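Local coordinates for glucose-6-phosphate acetyltransferase 1 (Arabidopsis thaliana, PDB 3T90) that catalyses the transfer of an acetyl group from acetyl-CoA to D-glucosamine 6-phosphate, an early step in the making of UDP-N-acetylglucosamine, and works as a homodimer, at the interface of chains A and B. Coordinates in Å, arbitrary orientation; residue numbers count along the deposited sequence, not the author numbering. Chains: chain A/B, Glucose-6-phosphate acetyltransferase 1.

Contact 1: the interface of chains A and B. Residues chain A 124, 129, 132-133, 138-139; chain B 142-144.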
loop_
_atom_site.group_PDB
_atom_site.type_symbol
_atom_site.label_atom_id
_atom_site.label_comp_id
_atom_site.label_asym_id
_atom_site.label_seq_id
_atom_site.Cartn_x
_atom_site.Cartn_y
_atom_site.Cartn_z
ATOM N N CYS A 124 10.747 -1.308 -5.521
ATOM C CA CYS A 124 11.680 -0.724 -6.508
ATOM C C CYS A 124 12.297 -1.789 -7.345
ATOM O O CYS A 124 12.177 -2.978 -7.039
ATOM C CB CYS A 124 12.736 0.155 -5.837
ATOM S SG CYS A 124 13.835 -0.765 -4.791
ATOM N N LYS A 129 17.913 -0.831 -5.302
ATOM C CA LYS A 129 18.108 -1.276 -3.940
ATOM C C LYS A 129 19.121 -0.355 -3.243
ATOM O O LYS A 129 18.843 0.118 -2.148
ATOM C CB LYS A 129 18.587 -2.736 -3.854
ATOM C CG LYS A 129 18.746 -3.257 -2.430
ATOM C CD LYS A 129 19.168 -4.770 -2.488
ATOM C CE LYS A 129 20.697 -4.774 -2.347
ATOM N NZ LYS A 129 21.615 -5.885 -2.856
ATOM N N TYR A 132 17.882 3.119 -2.072
ATOM C CA TYR A 132 17.041 3.115 -0.902
ATOM C C TYR A 132 17.773 2.650 0.338
ATOM O O TYR A 132 17.392 3.056 1.427
ATOM C CB TYR A 132 15.741 2.295 -1.162
ATOM C CG TYR A 132 14.845 3.008 -2.151
ATOM C CD1 TYR A 132 14.180 4.164 -1.744
ATOM C CD2 TYR A 132 14.751 2.619 -3.483
ATOM C CE1 TYR A 132 13.340 4.859 -2.626
ATOM C CE2 TYR A 132 13.966 3.318 -4.380
ATOM C CZ TYR A 132 13.264 4.424 -3.940
ATOM O OH TYR A 132 12.428 5.079 -4.843
ATOM N N GLU A 133 18.794 1.812 0.186
ATOM C CA GLU A 133 19.634 1.522 1.376
ATOM C C GLU A 133 20.270 2.796 1.946
ATOM O O GLU A 133 20.450 2.902 3.183
ATOM C CB GLU A 133 20.706 0.448 1.063
ATOM C CG GLU A 133 20.096 -0.953 0.751
ATOM C CD GLU A 133 21.160 -2.017 0.374
ATOM O OE1 GLU A 133 22.154 -1.650 -0.291
ATOM O OE2 GLU A 133 20.940 -3.177 0.669
ATOM N N SER A 138 15.986 -1.515 3.965
ATOM C CA SER A 138 16.529 -2.841 3.801
ATOM C C SER A 138 15.633 -3.633 2.893
ATOM O O SER A 138 14.399 -3.449 2.889
ATOM C CB SER A 138 16.546 -3.568 5.151
ATOM O OG SER A 138 17.557 -2.942 5.945
ATOM N N ASN A 139 16.203 -4.553 2.138
ATOM C CA ASN A 139 15.418 -5.411 1.254
ATOM C C ASN A 139 15.323 -6.836 1.814
ATOM O O ASN A 139 16.317 -7.572 1.774
ATOM C CB ASN A 139 16.142 -5.492 -0.105
ATOM C CG ASN A 139 15.591 -6.621 -1.018
ATOM O OD1 ASN A 139 16.407 -7.353 -1.607
ATOM N ND2 ASN A 139 14.235 -6.814 -1.099
ATOM N N ILE B 142 11.359 -5.578 -6.046
ATOM C CA ILE B 142 11.645 -5.923 -4.640
ATOM C C ILE B 142 11.089 -4.943 -3.652
ATOM O O ILE B 142 10.743 -3.818 -4.004
ATOM C CB ILE B 142 13.139 -6.028 -4.398
ATOM C CG1 ILE B 142 13.876 -4.720 -4.715
ATOM C CG2 ILE B 142 13.758 -7.120 -5.286
ATOM C CD1 ILE B 142 15.368 -4.729 -4.173
ATOM N N GLN B 143 10.918 -5.387 -2.410
ATOM C CA GLN B 143 10.406 -4.547 -1.361
ATOM C C GLN B 143 11.575 -3.966 -0.600
ATOM O O GLN B 143 12.526 -4.699 -0.232
ATOM C CB GLN B 143 9.486 -5.321 -0.418
ATOM C CG GLN B 143 8.774 -4.381 0.646
ATOM C CD GLN B 143 8.320 -5.188 1.832
ATOM O OE1 GLN B 143 7.141 -5.262 2.124
ATOM N NE2 GLN B 143 9.282 -5.753 2.546
ATOM N N MET B 144 11.494 -2.671 -0.307
ATOM C CA MET B 144 12.389 -2.043 0.680
ATOM C C MET B 144 11.553 -1.630 1.895
ATOM O O MET B 144 10.398 -1.237 1.764
ATOM C CB MET B 144 13.049 -0.770 0.107
ATOM C CG MET B 144 13.855 -0.897 -1.148
ATOM S SD MET B 144 15.193 -2.091 -1.070
ATOM C CE MET B 144 16.264 -1.372 0.144
HETATM O O HOH W 1 11.888 -5.455 2.667
#
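B:Met144 packs against A:Cys124, A:Tyr132 and A:Asn139 across the dimer interface, beside helix 129-133 and the start of strand 138-147 of chain A, and shows how a flexible thioether can fill a curved surface. Its chain folds at both chi2 and chi3, and the bends lay successive atoms against different neighbours. CG meets the thiol sulfur SG of A:Cys124 at 3.6 Å and CB of A:Tyr132, so the tyrosine takes part through the root of its side chain. The thioether SD lies against CB of A:Asn139 at 3.7 Å, while the terminal methyl CE turns toward the A:Ser138 backbone and CG of A:Glu133. The aliphatic stem of A:Lys129 runs across the methionine at about a right angle and also meets CD1 of B:Ile142 through its CB at 3.8 Å.

Alongside this packing, strand 119-124 of chain A and strand 138-147 of chain B join as an antiparallel pair. A:Cys124 and B:Ile142 exchange two backbone hydrogen bonds, each 2.9 Å from amide N to carbonyl O. This pairing joins the two subunits of the homodimer next to A:Tyr132 and A:Glu133, which are predicted to bind acetyl-CoA. The side chain of A:Asn139, with CG anti to its own N (chi1 167°), swings its amide over to B:Gln143. There ND2 donates to the backbone O at 2.9 Å, with the acceptor close to the amide plane but the donor tilted 24° from the carbonyl plane. The same carbonyl contacts a water that also bridges to A:Ser138 O, and NE2 of B:Gln143 lies 2.6 Å from that water's oxygen.

Contact 2: the interface of chains A and B. Residues chain A 10, 19-20, 32, 37, 40-41, 44; chain B 76, 80.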
loop_
_atom_site.group_PDB
_atom_site.type_symbol
_atom_site.label_atom_id
_atom_site.label_comp_id
_atom_site.label_asym_id
_atom_site.label_seq_id
_atom_site.Cartn_x
_atom_site.Cartn_y
_atom_site.Cartn_z
ATOM N N LEU A 10 1.894 18.581 -2.778
ATOM C CA LEU A 10 1.148 18.875 -3.990
ATOM C C LEU A 10 0.021 19.883 -3.740
ATOM O O LEU A 10 -0.711 19.802 -2.749
ATOM C CB LEU A 10 0.575 17.563 -4.504
ATOM C CG LEU A 10 -0.164 17.601 -5.857
ATOM C CD1 LEU A 10 0.911 17.780 -7.042
ATOM C CD2 LEU A 10 -1.014 16.365 -6.007
ATOM N N PHE A 19 3.346 18.395 -13.353
ATOM C CA PHE A 19 3.188 17.198 -12.438
ATOM C C PHE A 19 2.849 15.899 -13.176
ATOM O O PHE A 19 3.547 14.889 -12.991
ATOM C CB PHE A 19 2.195 17.549 -11.346
ATOM C CG PHE A 19 1.938 16.407 -10.408
ATOM C CD1 PHE A 19 2.919 15.958 -9.512
ATOM C CD2 PHE A 19 0.727 15.783 -10.438
ATOM C CE1 PHE A 19 2.619 14.921 -8.636
ATOM C CE2 PHE A 19 0.433 14.729 -9.569
ATOM C CZ PHE A 19 1.407 14.313 -8.682
ATOM N N ILE A 20 1.813 15.886 -13.996
ATOM C CA ILE A 20 1.433 14.674 -14.681
ATOM C C ILE A 20 2.533 14.294 -15.697
ATOM O O ILE A 20 2.936 13.113 -15.771
ATOM C CB ILE A 20 0.074 14.874 -15.394
ATOM C CG1 ILE A 20 -1.003 15.232 -14.330
ATOM C CG2 ILE A 20 -0.326 13.611 -16.266
ATOM C CD1 ILE A 20 -1.233 14.027 -13.341
ATOM N N VAL A 32 -4.331 13.303 -18.726
ATOM C CA VAL A 32 -5.245 13.610 -17.611
ATOM C C VAL A 32 -5.761 15.066 -17.756
ATOM O O VAL A 32 -5.015 16.020 -17.807
ATOM C CB VAL A 32 -4.471 13.470 -16.243
ATOM C CG1 VAL A 32 -5.332 13.909 -15.058
ATOM C CG2 VAL A 32 -3.982 11.999 -16.037
ATOM N N PHE A 37 -7.936 15.857 -12.949
ATOM C CA PHE A 37 -6.879 16.196 -11.999
ATOM C C PHE A 37 -7.556 16.729 -10.727
ATOM O O PHE A 37 -7.248 16.262 -9.607
ATOM C CB PHE A 37 -5.906 17.251 -12.538
ATOM C CG PHE A 37 -4.848 17.648 -11.530
ATOM C CD1 PHE A 37 -3.660 16.960 -11.421
ATOM C CD2 PHE A 37 -5.142 18.619 -10.615
ATOM C CE1 PHE A 37 -2.708 17.392 -10.405
ATOM C CE2 PHE A 37 -4.237 19.027 -9.626
ATOM C CZ PHE A 37 -3.031 18.429 -9.537
ATOM N N ARG A 40 -9.451 14.025 -8.688
ATOM C CA ARG A 40 -8.628 13.061 -7.962
ATOM C C ARG A 40 -7.826 13.781 -6.887
ATOM O O ARG A 40 -7.633 13.240 -5.792
ATOM C CB ARG A 40 -7.729 12.364 -9.017
ATOM C CG ARG A 40 -6.648 11.313 -8.404
ATOM C CD ARG A 40 -7.216 10.349 -7.357
ATOM N NE ARG A 40 -8.482 9.750 -7.771
ATOM C CZ ARG A 40 -8.546 8.589 -8.388
ATOM N NH1 ARG A 40 -7.431 7.914 -8.791
ATOM N NH2 ARG A 40 -9.734 8.048 -8.551
ATOM N N PHE A 41 -7.413 15.045 -7.118
ATOM C CA PHE A 41 -6.766 15.836 -6.046
ATOM C C PHE A 41 -7.688 15.954 -4.854
ATOM O O PHE A 41 -7.260 15.725 -3.711
ATOM C CB PHE A 41 -6.426 17.249 -6.613
ATOM C CG PHE A 41 -5.731 18.139 -5.584
ATOM C CD1 PHE A 41 -4.327 18.151 -5.511
ATOM C CD2 PHE A 41 -6.421 18.892 -4.650
ATOM C CE1 PHE A 41 -3.672 18.837 -4.555
ATOM C CE2 PHE A 41 -5.731 19.658 -3.668
ATOM C CZ PHE A 41 -4.351 19.607 -3.637
ATOM N N ILE A 44 -8.000 12.587 -2.925
ATOM C CA ILE A 44 -6.821 12.286 -2.102
ATOM C C ILE A 44 -6.736 13.236 -0.939
ATOM O O ILE A 44 -6.436 12.800 0.199
ATOM C CB ILE A 44 -5.551 12.293 -2.989
ATOM C CG1 ILE A 44 -5.553 11.043 -3.890
ATOM C CG2 ILE A 44 -4.233 12.292 -2.060
ATOM C CD1 ILE A 44 -4.465 11.108 -5.000
ATOM N N PHE B 76 -2.687 9.409 -9.533
ATOM C CA PHE B 76 -2.882 10.233 -10.723
ATOM C C PHE B 76 -2.436 9.521 -11.971
ATOM O O PHE B 76 -3.016 9.697 -13.038
ATOM C CB PHE B 76 -2.103 11.589 -10.607
ATOM C CG PHE B 76 -2.696 12.550 -9.617
ATOM C CD1 PHE B 76 -3.698 13.446 -10.004
ATOM C CD2 PHE B 76 -2.265 12.578 -8.337
ATOM C CE1 PHE B 76 -4.248 14.294 -9.067
ATOM C CE2 PHE B 76 -2.830 13.440 -7.413
ATOM C CZ PHE B 76 -3.806 14.320 -7.805
ATOM N N CYS B 80 -5.622 8.509 -13.733
ATOM C CA CYS B 80 -6.249 8.605 -12.363
ATOM C C CYS B 80 -6.786 7.197 -11.959
ATOM O O CYS B 80 -7.968 6.999 -11.576
ATOM C CB CYS B 80 -7.306 9.709 -12.246
ATOM S SG CYS B 80 -6.498 11.345 -12.413
HETATM O O HOH W 2 -9.951 5.618 -10.301
#
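This is a knob-in-pocket interface of the homodimer: B:Phe76, just ahead of the short helix 77-80, inserts its ring into a hydrophobic pocket of chain A and thereby ties the two subunits together. The pocket is built from helices 19-23 and 34-45 together with A:Leu10, and it grips the ring on both faces and at its rim. On one face A:Phe19 stands almost perpendicular, its plane 87° from that of B:Phe76, and presents its edge with CE2 3.7 Å from CD2. The opposite face receives the aliphatic part of A:Arg40, whose CG sits near the rim, 3.9 Å from CE1. On the A:Phe19 side, A:Phe37 CD1 comes within 3.6 Å of CE1 and A:Leu10 CD2 meets CE2; A:Ile44 CD1 meets CE2 from the A:Arg40 side. In the ring plane, at the edge, lies the backbone O of A:Phe37. The far end of the ring, CZ, abuts the backbone of A:Phe41, while A:Ile20 CD1 closes on CB. A:Leu10 does double duty, for its CD1 covers a face of A:Phe19 over its centre.

Beyond its aliphatic stretch A:Arg40 bends at chi2 and chi3 (both 46°), carrying the guanidinium back over B:Cys80. CB of that cysteine lies over one guanidinium face, and SG packs between A:Arg40 CB, at 3.8 Å, and A:Val32 CG1. A water in the guanidinium plane links NH2 of A:Arg40, 3.0 Å away, to the carbonyl O of B:Cys80. Since B:Phe76 belongs to the predicted substrate-binding segment, its burial in the partner may steady that part of the sugar-phosphate site, which may couple dimer formation to the shape of the active site.

Contact 1 and contact 2 belong to one two-fold interface, and the centres of their C-alpha atoms lie about 26 Å apart. They share no residue, and their styles differ: in contact 2 an aromatic knob of chain B inserts into chain A, whereas in contact 1 strand pairing works both ways. Symmetry gives each a twin with the chains exchanged. The two also border different ligand sites, since contact 1 includes residues predicted to bind acetyl-CoA and contact 2 one predicted to bind the sugar substrate. Widely spaced footholds of this sort would be expected to limit rocking of the subunits against each other.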